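Local coordinates for DNA mismatch repair protein MUTS (Thermus aquaticus, PDB 1EWQ) that detects mismatched bases in DNA as the first step of mismatch repair and has a weak ATPase activity, at the interface of chains A and B. Residues are numbered along the deposited sequence; one frame, centred on the assembly and turned at random. Chains: chain A/B, DNA mismatch repair protein MUTS.

Each contact joins the ATPase domain of one subunit to the C-terminal helix-turn-helix of the other. Contact 1 sets the turn of chain A against helix 638-652 of chain B. Contact 2 and contact 3 reverse the roles: chain A supplies the D-loop and helix 670-687. Their C-alpha centres lie about 5 Å apart, and about 28 and about 27 Å respectively from that of contact 1; they share A:Asp672, B:Ser736 and B:Leu759. Helix 638-652 serves contact 1 from chain B and contact 3 from chain A. Two-fold symmetry repeats each contact, so each helix-turn-helix grips the other subunit's ATPase domain.

Contact 1: the interface of chains A and B. Residues chain A 745-747; chain B 640, 643-644, 647.
The turn of the C-terminal helix-turn-helix in chain A, between helices 738-744 and 749-762, presses on helix 638-652 of chain B, whose first turns carry the ABC-type signature motif of the MutS ATPase. A:Ala745 dominates the chain A side, with 69 Å² hidden by the partner. Its methyl CB meets B:Met643 CB at 3.4 Å, a tight carbon contact, and lies 3.7 Å from B:Glu644 CG. The same methyl reaches the start of the helix at B:Met640, whose CG is 4.0 Å from A:Ala745 CB. The spacing of B:Met640, B:Met643, B:Glu644 and B:Ala647 is that of one helix face, so the turn lies along a single side of the helix.

B:Met643, a selenomethionine, makes its contact through CB: CG stands beside the backbone N (chi1 -71°) and carries the selenium away from A:Ala745. B:Glu644 offers its aliphatic stem, with CG 3.5 Å from the carbonyl oxygen A:Ala745 O, while the extended chain takes the carboxylate past the turn. One helical turn further on, B:Ala647 CB packs 3.5 Å from the carbonyl oxygen A:Gly746 O. The positive phi of A:Gly746 (102°) helps bend the chain there. A:Leu747 joins through its backbone, its N 3.9 Å from B:Ala647 CB. This close-fitting patch helps hold the two ATPase domains together and may let the turn sense shifts of the signature helix, although the structure alone does not show this.

Contact 2: the interface of chains A and B. Residues chain A 669, 671-672, 675; chain B 736, 755, 759, 762.
A:Leu671 meets B:Leu759 where the D-loop of the ABC-type ATPase in chain A runs into helix 670-687 and packs on the last helix of the C-terminal helix-turn-helix of chain B. These two leucines and B:Met762 hide the most surface here: 58, 44 and 42 Å². The fork of B:Leu759 divides its contacts. Branch CD2 approaches A:Leu671 at the base of its side chain, 3.9 Å from CB. Branch CD1 lies 3.4 Å from the carboxylate oxygen A:Asp672 OD1, and the two side chains cross obliquely.

B:Met762, a selenomethionine, covers A:Leu671 from the backbone side, its SE 4.1 Å from A:Leu671 O. One turn on in helix 670-687 and one turn back in helix 749-761, A:Ala675 CB rests 3.6 Å from the carbonyl oxygen B:Ala755 O.

Beside this apolar packing, the hydroxyl B:Ser736 OG donates a hydrogen bond of 2.8 Å to A:Asp672 OD2. The acceptor uses its syn lone pair, on the side of the other carboxylate oxygen. With chi1 at 50°, B:Ser736 holds OG between its own backbone N and carbonyl carbon, beside the carboxylate, which it meets side-on rather than along the CB-OG bond.

Contact 3: the interface of chains A and B. Residues chain A 639, 668, 672, 676; chain B 736-739, 759.
A:Asp672, the aspartate of the ABC-type D-loop, accepts a hydrogen bond from the backbone amide of B:Val739 in the first turn of helix 738-744, part of the C-terminal helix-turn-helix of chain B. The bond from B:Val739 N to A:Asp672 OD1 is 3.1 Å long with an angle of 153° at the hydrogen. The amide meets this oxygen on its anti side, 22° out of the carboxylate plane. As B:Ser736 takes the other oxygen, each end of the carboxylate has a donor and its rotation is restricted. A negative carboxylate would probably be stabilised by its place at the amino end of the helix.

The backbone of B:Gly738 fits closely against chain A. Its CA lies 4.0 Å from A:Asp672 CG and 3.2 Å from the hydroxyl oxygen A:Thr668 OG1. Its carbonyl oxygen turns to the CE2-CZ stretch of the A:Phe639 rim, with B:Gly738 O 3.4 Å from CZ.

Past the carboxylate, A:Ile676 on helix 670-687 brings its tip to B:Val739, CD1 to CG2 at a close 3.5 Å. The valine has CG1 anti to its amide nitrogen (chi1 -179°), which leaves CG2 beside that nitrogen and turned toward A:Ile676.

A:Thr668 also lies over one face of the A:Phe639 ring, its CB 3.9 Å above the plane and offset toward the rim, which probably helps to set the ring.

Contact 1: the interface of chains A and B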
loop_
_atom_site.group_PDB
_atom_site.type_symbol
_atom_site.label_atom_id
_atom_site.label_comp_id
_atom_site.label_asym_id
_atom_site.label_seq_id
_atom_site.Cartn_x
_atom_site.Cartn_y
_atom_site.Cartn_z
ATOM N N ALA A 745 15.285 28.847 -16.520
ATOM C CA ALA A 745 15.311 28.161 -15.230
ATOM C C ALA A 745 15.726 29.094 -14.090
ATOM O O ALA A 745 15.724 28.702 -12.923
ATOM C CB ALA A 745 16.259 26.967 -15.297
ATOM N N GLY A 746 16.094 30.324 -14.427
ATOM C CA GLY A 746 16.488 31.269 -13.399
ATOM C C GLY A 746 17.977 31.520 -13.213
ATOM O O GLY A 746 18.355 32.199 -12.266
ATOM N N LEU A 747 18.826 30.970 -14.075
ATOM C CA LEU A 747 20.265 31.223 -13.957
ATOM C C LEU A 747 20.435 32.739 -13.998
ATOM O O LEU A 747 19.804 33.421 -14.804
ATOM C CB LEU A 747 21.049 30.616 -15.125
ATOM C CG LEU A 747 21.900 29.357 -14.927
ATOM C CD1 LEU A 747 22.829 29.216 -16.116
ATOM C CD2 LEU A 747 22.729 29.433 -13.659
HETATM N N MSE B 640 16.254 21.276 -17.128
HETATM C CA MSE B 640 15.717 22.488 -16.521
HETATM C C MSE B 640 15.652 22.374 -15.005
HETATM O O MSE B 640 15.919 23.345 -14.294
HETATM C CB MSE B 640 14.337 22.805 -17.075
HETATM C CG MSE B 640 13.806 24.154 -16.629
HETATM SE SE MSE B 640 12.066 24.437 -17.408
HETATM C CE MSE B 640 10.996 24.012 -15.939
HETATM N N MSE B 643 19.075 23.050 -13.828
HETATM C CA MSE B 643 19.432 24.458 -13.952
HETATM C C MSE B 643 18.734 25.246 -12.847
HETATM O O MSE B 643 19.293 26.214 -12.319
HETATM C CB MSE B 643 19.032 25.023 -15.317
HETATM C CG MSE B 643 19.866 24.519 -16.492
HETATM SE SE MSE B 643 21.783 24.758 -16.239
HETATM C CE MSE B 643 22.197 22.990 -15.571
ATOM N N GLU B 644 17.511 24.847 -12.495
ATOM C CA GLU B 644 16.798 25.546 -11.426
ATOM C C GLU B 644 17.554 25.358 -10.125
ATOM O O GLU B 644 17.706 26.304 -9.359
ATOM C CB GLU B 644 15.355 25.042 -11.282
ATOM C CG GLU B 644 14.455 25.484 -12.438
ATOM C CD GLU B 644 13.012 25.045 -12.282
ATOM O OE1 GLU B 644 12.790 23.944 -11.735
ATOM O OE2 GLU B 644 12.108 25.793 -12.729
ATOM N N ALA B 647 20.558 27.499 -10.135
ATOM C CA ALA B 647 20.199 28.896 -9.932
ATOM C C ALA B 647 20.156 29.238 -8.441
ATOM O O ALA B 647 20.736 30.227 -8.006
ATOM C CB ALA B 647 18.850 29.198 -10.593
#

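Contact 2: the interface of chains A and B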
loop_
_atom_site.group_PDB
_atom_site.type_symbol
_atom_site.label_atom_id
_atom_site.label_comp_id
_atom_site.label_asym_id
_atom_site.label_seq_id
_atom_site.Cartn_x
_atom_site.Cartn_y
_atom_site.Cartn_z
ATOM N N SER A 669 31.927 11.407 -21.138
ATOM C CA SER A 669 32.642 12.604 -21.577
ATOM C C SER A 669 32.215 13.066 -22.980
ATOM O O SER A 669 31.644 12.294 -23.763
ATOM C CB SER A 669 34.150 12.347 -21.549
ATOM O OG SER A 669 34.498 11.304 -22.437
ATOM N N LEU A 671 33.704 13.782 -26.025
ATOM C CA LEU A 671 34.109 12.971 -27.164
ATOM C C LEU A 671 33.605 11.522 -27.119
ATOM O O LEU A 671 33.101 11.005 -28.116
ATOM C CB LEU A 671 35.632 13.029 -27.281
ATOM C CG LEU A 671 36.125 14.483 -27.121
ATOM C CD1 LEU A 671 37.622 14.508 -26.873
ATOM C CD2 LEU A 671 35.754 15.305 -28.355
ATOM N N ASP A 672 33.738 10.866 -25.972
ATOM C CA ASP A 672 33.270 9.492 -25.838
ATOM C C ASP A 672 31.773 9.413 -26.133
ATOM O O ASP A 672 31.301 8.472 -26.761
ATOM C CB ASP A 672 33.547 8.981 -24.420
ATOM C CG ASP A 672 35.005 8.611 -24.208
ATOM O OD1 ASP A 672 35.333 7.410 -24.302
ATOM O OD2 ASP A 672 35.826 9.521 -23.958
ATOM N N ALA A 675 31.185 9.852 -29.955
ATOM C CA ALA A 675 31.756 8.692 -30.635
ATOM C C ALA A 675 30.845 7.479 -30.517
ATOM O O ALA A 675 30.584 6.804 -31.503
ATOM C CB ALA A 675 33.118 8.357 -30.052
ATOM N N SER B 736 39.716 8.651 -20.572
ATOM C CA SER B 736 38.260 8.605 -20.602
ATOM C C SER B 736 37.890 7.132 -20.809
ATOM O O SER B 736 38.460 6.469 -21.676
ATOM C CB SER B 736 37.742 9.451 -21.759
ATOM O OG SER B 736 38.411 9.111 -22.962
ATOM N N ALA B 755 33.888 3.388 -32.449
ATOM C CA ALA B 755 33.924 4.422 -31.422
ATOM C C ALA B 755 35.352 4.815 -31.064
ATOM O O ALA B 755 35.670 6.001 -30.966
ATOM C CB ALA B 755 33.182 3.941 -30.181
ATOM N N LEU B 759 36.786 8.219 -31.764
ATOM C CA LEU B 759 37.267 8.908 -30.573
ATOM C C LEU B 759 38.644 9.507 -30.833
ATOM O O LEU B 759 38.850 10.713 -30.682
ATOM C CB LEU B 759 37.345 7.939 -29.390
ATOM C CG LEU B 759 37.065 8.509 -27.995
ATOM C CD1 LEU B 759 37.475 7.490 -26.937
ATOM C CD2 LEU B 759 37.828 9.803 -27.790
HETATM N N MSE B 762 38.906 12.092 -33.660
HETATM C CA MSE B 762 38.432 13.411 -33.256
HETATM C C MSE B 762 39.590 14.131 -32.565
HETATM O O MSE B 762 39.402 14.572 -31.413
HETATM C CB MSE B 762 37.233 13.297 -32.292
HETATM C CG MSE B 762 35.953 12.713 -32.907
HETATM SE SE MSE B 762 34.453 12.464 -31.653
HETATM C CE MSE B 762 33.486 14.105 -31.995
#

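Contact 3: the interface of chains A and B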
loop_
_atom_site.group_PDB
_atom_site.type_symbol
_atom_site.label_atom_id
_atom_site.label_comp_id
_atom_site.label_asym_id
_atom_site.label_seq_id
_atom_site.Cartn_x
_atom_site.Cartn_y
_atom_site.Cartn_z
ATOM N N PHE A 639 25.085 5.575 -17.491
ATOM C CA PHE A 639 25.653 5.407 -18.821
ATOM C C PHE A 639 25.784 3.933 -19.155
ATOM O O PHE A 639 25.443 3.511 -20.254
ATOM C CB PHE A 639 27.033 6.062 -18.897
ATOM C CG PHE A 639 27.768 5.785 -20.180
ATOM C CD1 PHE A 639 27.423 6.445 -21.354
ATOM C CD2 PHE A 639 28.809 4.863 -20.214
ATOM C CE1 PHE A 639 28.103 6.195 -22.541
ATOM C CE2 PHE A 639 29.495 4.605 -21.399
ATOM C CZ PHE A 639 29.142 5.273 -22.563
ATOM N N THR A 668 28.585 10.244 -20.202
ATOM C CA THR A 668 30.041 10.153 -20.240
ATOM C C THR A 668 30.682 11.474 -20.670
ATOM O O THR A 668 30.063 12.534 -20.573
ATOM C CB THR A 668 30.501 9.017 -21.184
ATOM O OG1 THR A 668 31.925 8.852 -21.085
ATOM C CG2 THR A 668 30.109 9.317 -22.618
ATOM N N ASP A 672 33.738 10.866 -25.972
ATOM C CA ASP A 672 33.270 9.492 -25.838
ATOM C C ASP A 672 31.773 9.413 -26.133
ATOM O O ASP A 672 31.301 8.472 -26.761
ATOM C CB ASP A 672 33.547 8.981 -24.420
ATOM C CG ASP A 672 35.005 8.611 -24.208
ATOM O OD1 ASP A 672 35.333 7.410 -24.302
ATOM O OD2 ASP A 672 35.826 9.521 -23.958
ATOM N N ILE A 676 30.373 7.207 -29.301
ATOM C CA ILE A 676 29.495 6.064 -29.067
ATOM C C ILE A 676 28.170 6.274 -29.789
ATOM O O ILE A 676 27.655 5.365 -30.442
ATOM C CB ILE A 676 29.180 5.869 -27.561
ATOM C CG1 ILE A 676 30.476 5.781 -26.752
ATOM C CG2 ILE A 676 28.361 4.594 -27.366
ATOM C CD1 ILE A 676 31.375 4.610 -27.133
ATOM N N SER B 736 39.716 8.651 -20.572
ATOM C CA SER B 736 38.260 8.605 -20.602
ATOM C C SER B 736 37.890 7.132 -20.809
ATOM O O SER B 736 38.460 6.469 -21.676
ATOM C CB SER B 736 37.742 9.451 -21.759
ATOM O OG SER B 736 38.411 9.111 -22.962
ATOM N N TYR B 737 36.951 6.612 -20.019
ATOM C CA TYR B 737 36.564 5.204 -20.142
ATOM C C TYR B 737 35.163 4.999 -20.685
ATOM O O TYR B 737 34.631 3.890 -20.619
ATOM C CB TYR B 737 36.667 4.492 -18.791
ATOM C CG TYR B 737 38.011 4.630 -18.123
ATOM C CD1 TYR B 737 38.398 5.836 -17.544
ATOM C CD2 TYR B 737 38.909 3.562 -18.086
ATOM C CE1 TYR B 737 39.643 5.980 -16.944
ATOM C CE2 TYR B 737 40.159 3.691 -17.491
ATOM C CZ TYR B 737 40.520 4.905 -16.921
ATOM O OH TYR B 737 41.751 5.055 -16.320
ATOM N N GLY B 738 34.570 6.061 -21.217
ATOM C CA GLY B 738 33.228 5.961 -21.760
ATOM C C GLY B 738 33.099 4.779 -22.690
ATOM O O GLY B 738 32.224 3.932 -22.515
ATOM N N VAL B 739 33.985 4.718 -23.677
ATOM C CA VAL B 739 33.978 3.635 -24.648
ATOM C C VAL B 739 34.287 2.288 -24.011
ATOM O O VAL B 739 33.634 1.288 -24.314
ATOM C CB VAL B 739 34.995 3.902 -25.762
ATOM C CG1 VAL B 739 34.952 2.776 -26.792
ATOM C CG2 VAL B 739 34.699 5.240 -26.414
ATOM N N LEU B 759 36.786 8.219 -31.764
ATOM C CA LEU B 759 37.267 8.908 -30.573
ATOM C C LEU B 759 38.644 9.507 -30.833
ATOM O O LEU B 759 38.850 10.713 -30.682
ATOM C CB LEU B 759 37.345 7.939 -29.390
ATOM C CG LEU B 759 37.065 8.509 -27.995
ATOM C CD1 LEU B 759 37.475 7.490 -26.937
ATOM C CD2 LEU B 759 37.828 9.803 -27.790
#